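Galactose-binding lectin (Arachis hypogaea, PDB 6VAW) binds D-galactose as a homotetrameric, calcium- and manganese-dependent legume lectin. Local coordinates at residues R45-M50 with R201-F206; F87-E92 with H116-E121. All blocks are in the same frame, centred on the assembly; numbering follows the deposited sequence.

Interactions 1 and 2 belong to one antiparallel sheet, in which the strands follow the order 43-53, 201-209, 84-91, 117-123; their centres lie about 9 Å apart, and 87-92/116-121 is nested within the chain loop closed by 45-50/201-206. The pairs meet through the two middle strands, where Lys203 N makes a probable hydrogen bond to Ala90 O (2.9 Å) and Arg201 NH2 a salt bridge to Glu92 OE1 (2.8 Å). Phe206 and Phe87 bring their rings together. At the end of segment 116-121, Glu121, whose side chain is about 10 Å from that of Phe206, binds manganese. The galactoside-pocket residues Asp83, Tyr125, Asn127 and Ser211 lie a few positions along the chain from these segments.

Interaction 1: R45-M50 with R201-F206; sequences RVLYAM and RVKFGF
Three backbone hydrogen bonds zip strand 45-48 to strand 201-206. Val46 and Phe206 form a hydrogen-bonded antiparallel pair, with Val46 N to Phe206 O and Phe206 N to Val46 O both 2.9 Å. Tyr48 N meets Phe204 O almost along the carbonyl axis, the C=O...N angle being 172°. Between these bonds lies the non-hydrogen-bonded pair Leu47-Gly205, whose CA atoms approach to 4.1 Å, and CA-H...O contacts from Arg45, Gly205 and Leu47 fill in. Past Tyr48 the chains diverge and a water bridges the strands: it accepts from Phe204 N and donates to Met50 O and, at 2.7 Å, to Tyr48 O. Both strands belong to the seven-stranded front sheet of the legume lectin β-sandwich, and its other sheet supplies Phe69 and Trp223, edge-to-face with the Phe206 ring.

Side-chain contacts differ between the two faces. On one, Val46 CG2, in the crowded position between backbone N and carbonyl carbon, reaches the edge of the Phe206 ring near its plane. On the other, Leu47 CD2 lies 4.1 Å from Lys203 CB, the two chains crossing at about a right angle. The extended Lys203 chain runs past Tyr48 O and brings CE to 3.5 Å from Ala49 O, while its NZ bonds Asn19. Arg45 turns its guanidinium away to Gln21, Thr94 and Gly107, and Met50 packs on Met50 of a second subunit.

Interaction 2: F87-E92 with H116-E121; sequences FFIAPE and HFVGVE. With MN (manganese (II) ion), chain F.
Pro91 lays its CG over one face of the His116 imidazole, a CH-pi contact with CG 3.8 Å from the His116 ring centroid and 27° off the ring normal. The carbon sits toward the ND1 side of the rim, and the neighbouring Pro91 CD touches His116 O at 3.4 Å. With CG anti to the backbone N (chi1 -166°), the His116 ring is set beside Pro91. Its NE2 makes a hydrogen bond to Lys197 O.

Beyond this end the strands pair antiparallel with four backbone hydrogen bonds. Phe87 N gives to Val120 O from 30° above the carbonyl plane, and Val120 N returns to Phe87 O in plane. Ile89 N gives to Val118 O at 2.8 Å, and Val118 N returns to Ile89 O. Phe88 and Gly119 form the non-hydrogen-bonded pair between them. These are neighbouring strands of the legume lectin front sheet. Phe87, Ile89, Val118 and Val120 share one face, on which Val120 CG2 comes to the edge of the Phe87 ring, and Phe65, Thr67 and Phe69 of the other sheet pack on Phe87 and Ile89. On the reverse face Phe88 has its CG in the crowded position and turns its ring toward Arg45 and Leu47.

Strand 117-121 carries Glu121, whose OE2 binds manganese at 2.1 Å alongside Asp123, Asp132, His137 and two waters. Glu121 OE1 accepts from one of these waters (2.7 Å), so that, with OE2 on the metal, both oxygens are engaged and the carboxylate's rotation is restrained. Asp141 OD2 lies close to Glu121 OE1, a like-charge approach that the metal would be expected to ease.

Interaction 1: R45-M50 with R201-F206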
loop_
_atom_site.group_PDB
_atom_site.type_symbol
_atom_site.label_atom_id
_atom_site.label_comp_id
_atom_site.label_asym_id
_atom_site.label_seq_id
_atom_site.Cartn_x
_atom_site.Cartn_y
_atom_site.Cartn_z
ATOM N N ARG A 45 16.685 8.194 -21.018
ATOM C CA ARG A 45 16.629 7.406 -19.796
ATOM C C ARG A 45 15.767 8.112 -18.753
ATOM O O ARG A 45 15.737 9.345 -18.708
ATOM C CB ARG A 45 18.025 7.126 -19.216
ATOM C CG ARG A 45 19.167 7.028 -20.230
ATOM C CD ARG A 45 20.383 6.290 -19.696
ATOM N NE ARG A 45 20.929 6.870 -18.471
ATOM C CZ ARG A 45 22.052 6.452 -17.897
ATOM N NH1 ARG A 45 22.768 5.478 -18.454
ATOM N NH2 ARG A 45 22.470 6.998 -16.767
ATOM N N VAL A 46 15.046 7.331 -17.933
ATOM C CA VAL A 46 14.259 7.819 -16.808
ATOM C C VAL A 46 14.757 7.099 -15.569
ATOM O O VAL A 46 14.981 5.890 -15.622
ATOM C CB VAL A 46 12.718 7.735 -16.967
ATOM C CG1 VAL A 46 12.242 8.603 -18.110
ATOM C CG2 VAL A 46 12.220 6.294 -17.124
ATOM N N LEU A 47 14.943 7.828 -14.465
ATOM C CA LEU A 47 15.384 7.254 -13.195
ATOM C C LEU A 47 14.448 7.654 -12.076
ATOM O O LEU A 47 13.922 8.779 -12.093
ATOM C CB LEU A 47 16.803 7.731 -12.827
ATOM C CG LEU A 47 17.930 7.465 -13.820
ATOM C CD1 LEU A 47 19.027 8.488 -13.660
ATOM C CD2 LEU A 47 18.488 6.066 -13.669
ATOM N N TYR A 48 14.265 6.751 -11.087
ATOM C CA TYR A 48 13.539 7.124 -9.888
ATOM C C TYR A 48 14.494 8.099 -9.195
ATOM O O TYR A 48 15.679 7.796 -9.090
ATOM C CB TYR A 48 13.136 5.905 -9.054
ATOM C CG TYR A 48 12.330 6.292 -7.843
ATOM C CD1 TYR A 48 11.045 6.818 -7.976
ATOM C CD2 TYR A 48 12.850 6.144 -6.558
ATOM C CE1 TYR A 48 10.288 7.161 -6.863
ATOM C CE2 TYR A 48 12.108 6.518 -5.435
ATOM C CZ TYR A 48 10.829 7.023 -5.596
ATOM O OH TYR A 48 10.078 7.348 -4.490
ATOM N N ALA A 49 13.986 9.279 -8.905
ATOM C CA ALA A 49 14.831 10.407 -8.465
ATOM C C ALA A 49 15.560 10.140 -7.158
ATOM O O ALA A 49 16.563 10.782 -6.932
ATOM C CB ALA A 49 14.003 11.655 -8.372
ATOM N N MET A 50 15.024 9.278 -6.326
ATOM C CA MET A 50 15.650 9.075 -5.016
ATOM C C MET A 50 16.642 7.920 -5.064
ATOM O O MET A 50 16.330 6.867 -5.595
ATOM C CB MET A 50 14.590 8.808 -3.960
ATOM C CG MET A 50 15.170 8.552 -2.633
ATOM S SD MET A 50 13.932 8.471 -1.360
ATOM C CE MET A 50 12.934 7.057 -1.838
ATOM N N ARG A 201 24.447 2.857 -2.552
ATOM C CA ARG A 201 23.372 3.722 -3.039
ATOM C C ARG A 201 23.328 3.693 -4.563
ATOM O O ARG A 201 24.347 3.877 -5.262
ATOM C CB ARG A 201 23.484 5.158 -2.521
ATOM C CG ARG A 201 23.299 5.288 -0.991
ATOM C CD ARG A 201 23.901 6.556 -0.411
ATOM N NE ARG A 201 23.516 7.763 -1.143
ATOM C CZ ARG A 201 22.943 8.833 -0.598
ATOM N NH1 ARG A 201 22.678 8.865 0.704
ATOM N NH2 ARG A 201 22.652 9.888 -1.346
ATOM N N VAL A 202 22.127 3.420 -5.070
ATOM C CA VAL A 202 21.881 3.264 -6.503
ATOM C C VAL A 202 20.631 3.962 -6.951
ATOM O O VAL A 202 19.830 4.421 -6.128
ATOM C CB VAL A 202 21.812 1.754 -6.951
ATOM C CG1 VAL A 202 23.129 1.015 -6.690
ATOM C CG2 VAL A 202 20.607 1.029 -6.331
ATOM N N LYS A 203 20.485 4.053 -8.274
ATOM C CA LYS A 203 19.288 4.549 -8.949
ATOM C C LYS A 203 18.767 3.442 -9.898
ATOM O O LYS A 203 19.534 2.690 -10.489
ATOM C CB LYS A 203 19.488 5.902 -9.669
ATOM C CG LYS A 203 19.293 7.054 -8.668
ATOM C CD LYS A 203 19.512 8.419 -9.264
ATOM C CE LYS A 203 19.557 9.459 -8.176
ATOM N NZ LYS A 203 19.723 10.824 -8.740
ATOM N N PHE A 204 17.454 3.314 -9.947
ATOM C CA PHE A 204 16.713 2.360 -10.760
ATOM C C PHE A 204 16.082 3.149 -11.881
ATOM O O PHE A 204 15.655 4.276 -11.658
ATOM C CB PHE A 204 15.628 1.651 -9.916
ATOM C CG PHE A 204 16.143 0.617 -8.930
ATOM C CD1 PHE A 204 16.613 0.998 -7.670
ATOM C CD2 PHE A 204 16.121 -0.734 -9.247
ATOM C CE1 PHE A 204 17.070 0.046 -6.761
ATOM C CE2 PHE A 204 16.595 -1.689 -8.339
ATOM C CZ PHE A 204 17.025 -1.300 -7.086
ATOM N N GLY A 205 16.048 2.592 -13.069
ATOM C CA GLY A 205 15.412 3.308 -14.163
ATOM C C GLY A 205 15.301 2.473 -15.405
ATOM O O GLY A 205 15.419 1.248 -15.333
ATOM N N PHE A 206 14.986 3.150 -16.522
ATOM C CA PHE A 206 14.865 2.579 -17.854
ATOM C C PHE A 206 15.677 3.413 -18.842
ATOM O O PHE A 206 15.794 4.628 -18.679
ATOM C CB PHE A 206 13.406 2.533 -18.305
ATOM C CG PHE A 206 12.505 1.701 -17.430
ATOM C CD1 PHE A 206 12.328 0.349 -17.680
ATOM C CD2 PHE A 206 11.860 2.267 -16.328
ATOM C CE1 PHE A 206 11.498 -0.422 -16.863
ATOM C CE2 PHE A 206 11.015 1.495 -15.517
ATOM C CZ PHE A 206 10.870 0.149 -15.770
HETATM O O HOH W 1 16.281 5.342 -8.105
#

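Interaction 2: F87-E92 with H116-E121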
loop_
_atom_site.group_PDB
_atom_site.type_symbol
_atom_site.label_atom_id
_atom_site.label_comp_id
_atom_site.label_asym_id
_atom_site.label_seq_id
_atom_site.Cartn_x
_atom_site.Cartn_y
_atom_site.Cartn_z
ATOM N N PHE A 87 15.920 -2.209 -18.371
ATOM C CA PHE A 87 15.567 -1.868 -16.998
ATOM C C PHE A 87 16.883 -1.979 -16.249
ATOM O O PHE A 87 17.479 -3.058 -16.256
ATOM C CB PHE A 87 14.473 -2.799 -16.427
ATOM C CG PHE A 87 14.390 -2.724 -14.924
ATOM C CD1 PHE A 87 13.937 -1.570 -14.293
ATOM C CD2 PHE A 87 14.773 -3.802 -14.136
ATOM C CE1 PHE A 87 13.850 -1.509 -12.890
ATOM C CE2 PHE A 87 14.686 -3.736 -12.734
ATOM C CZ PHE A 87 14.239 -2.595 -12.125
ATOM N N PHE A 88 17.391 -0.878 -15.677
ATOM C CA PHE A 88 18.725 -0.977 -15.103
ATOM C C PHE A 88 18.836 -0.355 -13.711
ATOM O O PHE A 88 17.971 0.388 -13.255
ATOM C CB PHE A 88 19.780 -0.369 -16.058
ATOM C CG PHE A 88 19.748 1.149 -16.162
ATOM C CD1 PHE A 88 18.743 1.795 -16.877
ATOM C CD2 PHE A 88 20.721 1.924 -15.549
ATOM C CE1 PHE A 88 18.683 3.203 -16.932
ATOM C CE2 PHE A 88 20.692 3.328 -15.644
ATOM C CZ PHE A 88 19.671 3.960 -16.340
ATOM N N ILE A 89 19.927 -0.727 -13.049
ATOM C CA ILE A 89 20.343 -0.347 -11.692
ATOM C C ILE A 89 21.738 0.168 -11.824
ATOM O O ILE A 89 22.555 -0.508 -12.434
ATOM C CB ILE A 89 20.283 -1.505 -10.702
ATOM C CG1 ILE A 89 19.060 -2.393 -10.917
ATOM C CG2 ILE A 89 20.360 -0.970 -9.270
ATOM C CD1 ILE A 89 19.160 -3.794 -10.181
ATOM N N ALA A 90 22.016 1.368 -11.325
ATOM C CA ALA A 90 23.358 1.922 -11.536
ATOM C C ALA A 90 23.767 2.857 -10.390
ATOM O O ALA A 90 22.903 3.221 -9.598
ATOM C CB ALA A 90 23.406 2.664 -12.885
ATOM N N PRO A 91 25.059 3.274 -10.291
ATOM C CA PRO A 91 25.454 4.229 -9.216
ATOM C C PRO A 91 24.563 5.485 -9.255
ATOM O O PRO A 91 24.058 5.845 -10.338
ATOM C CB PRO A 91 26.930 4.537 -9.534
ATOM C CG PRO A 91 27.409 3.343 -10.287
ATOM C CD PRO A 91 26.212 2.938 -11.146
ATOM N N GLU A 92 24.318 6.115 -8.088
ATOM C CA GLU A 92 23.412 7.268 -7.986
ATOM C C GLU A 92 23.795 8.442 -8.913
ATOM O O GLU A 92 22.894 9.193 -9.292
ATOM C CB GLU A 92 23.229 7.756 -6.529
ATOM C CG GLU A 92 24.491 8.220 -5.825
ATOM C CD GLU A 92 24.399 8.351 -4.319
ATOM O OE1 GLU A 92 23.351 8.815 -3.811
ATOM O OE2 GLU A 92 25.404 8.023 -3.650
ATOM N N HIS A 116 28.837 0.592 -15.975
ATOM C CA HIS A 116 28.685 0.261 -14.570
ATOM C C HIS A 116 27.179 0.198 -14.279
ATOM O O HIS A 116 26.548 1.230 -14.044
ATOM C CB HIS A 116 29.413 1.276 -13.677
ATOM C CG HIS A 116 29.589 0.823 -12.262
ATOM N ND1 HIS A 116 30.184 1.642 -11.315
ATOM C CD2 HIS A 116 29.275 -0.360 -11.681
ATOM C CE1 HIS A 116 30.186 0.950 -10.190
ATOM N NE2 HIS A 116 29.664 -0.263 -10.360
ATOM N N PHE A 117 26.596 -1.014 -14.376
ATOM C CA PHE A 117 25.160 -1.210 -14.217
ATOM C C PHE A 117 24.829 -2.692 -14.131
ATOM O O PHE A 117 25.629 -3.534 -14.523
ATOM C CB PHE A 117 24.375 -0.576 -15.418
ATOM C CG PHE A 117 24.668 -1.248 -16.746
ATOM C CD1 PHE A 117 25.791 -0.895 -17.493
ATOM C CD2 PHE A 117 23.837 -2.255 -17.235
ATOM C CE1 PHE A 117 26.103 -1.565 -18.692
ATOM C CE2 PHE A 117 24.135 -2.908 -18.441
ATOM C CZ PHE A 117 25.271 -2.564 -19.158
ATOM N N VAL A 118 23.609 -2.979 -13.702
ATOM C CA VAL A 118 23.007 -4.313 -13.682
ATOM C C VAL A 118 21.673 -4.096 -14.340
ATOM O O VAL A 118 20.990 -3.132 -13.999
ATOM C CB VAL A 118 22.920 -4.982 -12.270
ATOM C CG1 VAL A 118 22.060 -6.264 -12.310
ATOM C CG2 VAL A 118 24.319 -5.301 -11.737
ATOM N N GLY A 119 21.325 -4.921 -15.315
ATOM C CA GLY A 119 20.044 -4.697 -15.970
ATOM C C GLY A 119 19.390 -5.880 -16.632
ATOM O O GLY A 119 19.979 -6.948 -16.739
ATOM N N VAL A 120 18.159 -5.664 -17.082
ATOM C CA VAL A 120 17.357 -6.639 -17.812
ATOM C C VAL A 120 17.004 -5.963 -19.133
ATOM O O VAL A 120 16.268 -4.990 -19.115
ATOM C CB VAL A 120 16.086 -7.093 -17.021
ATOM C CG1 VAL A 120 15.281 -8.117 -17.812
ATOM C CG2 VAL A 120 16.425 -7.616 -15.614
ATOM N N GLU A 121 17.554 -6.455 -20.250
ATOM C CA GLU A 121 17.344 -5.871 -21.581
ATOM C C GLU A 121 16.287 -6.616 -22.376
ATOM O O GLU A 121 16.166 -7.841 -22.292
ATOM C CB GLU A 121 18.642 -5.812 -22.403
ATOM C CG GLU A 121 19.276 -7.186 -22.576
ATOM C CD GLU A 121 20.390 -7.162 -23.592
ATOM O OE1 GLU A 121 21.395 -6.479 -23.323
ATOM O OE2 GLU A 121 20.288 -7.857 -24.624
HETATM MN MN MN F . 21.320 -8.294 -26.422
HETATM O O HOH W 2 22.802 -6.465 -25.619
HETATM O O HOH W 3 22.498 -9.889 -25.313
#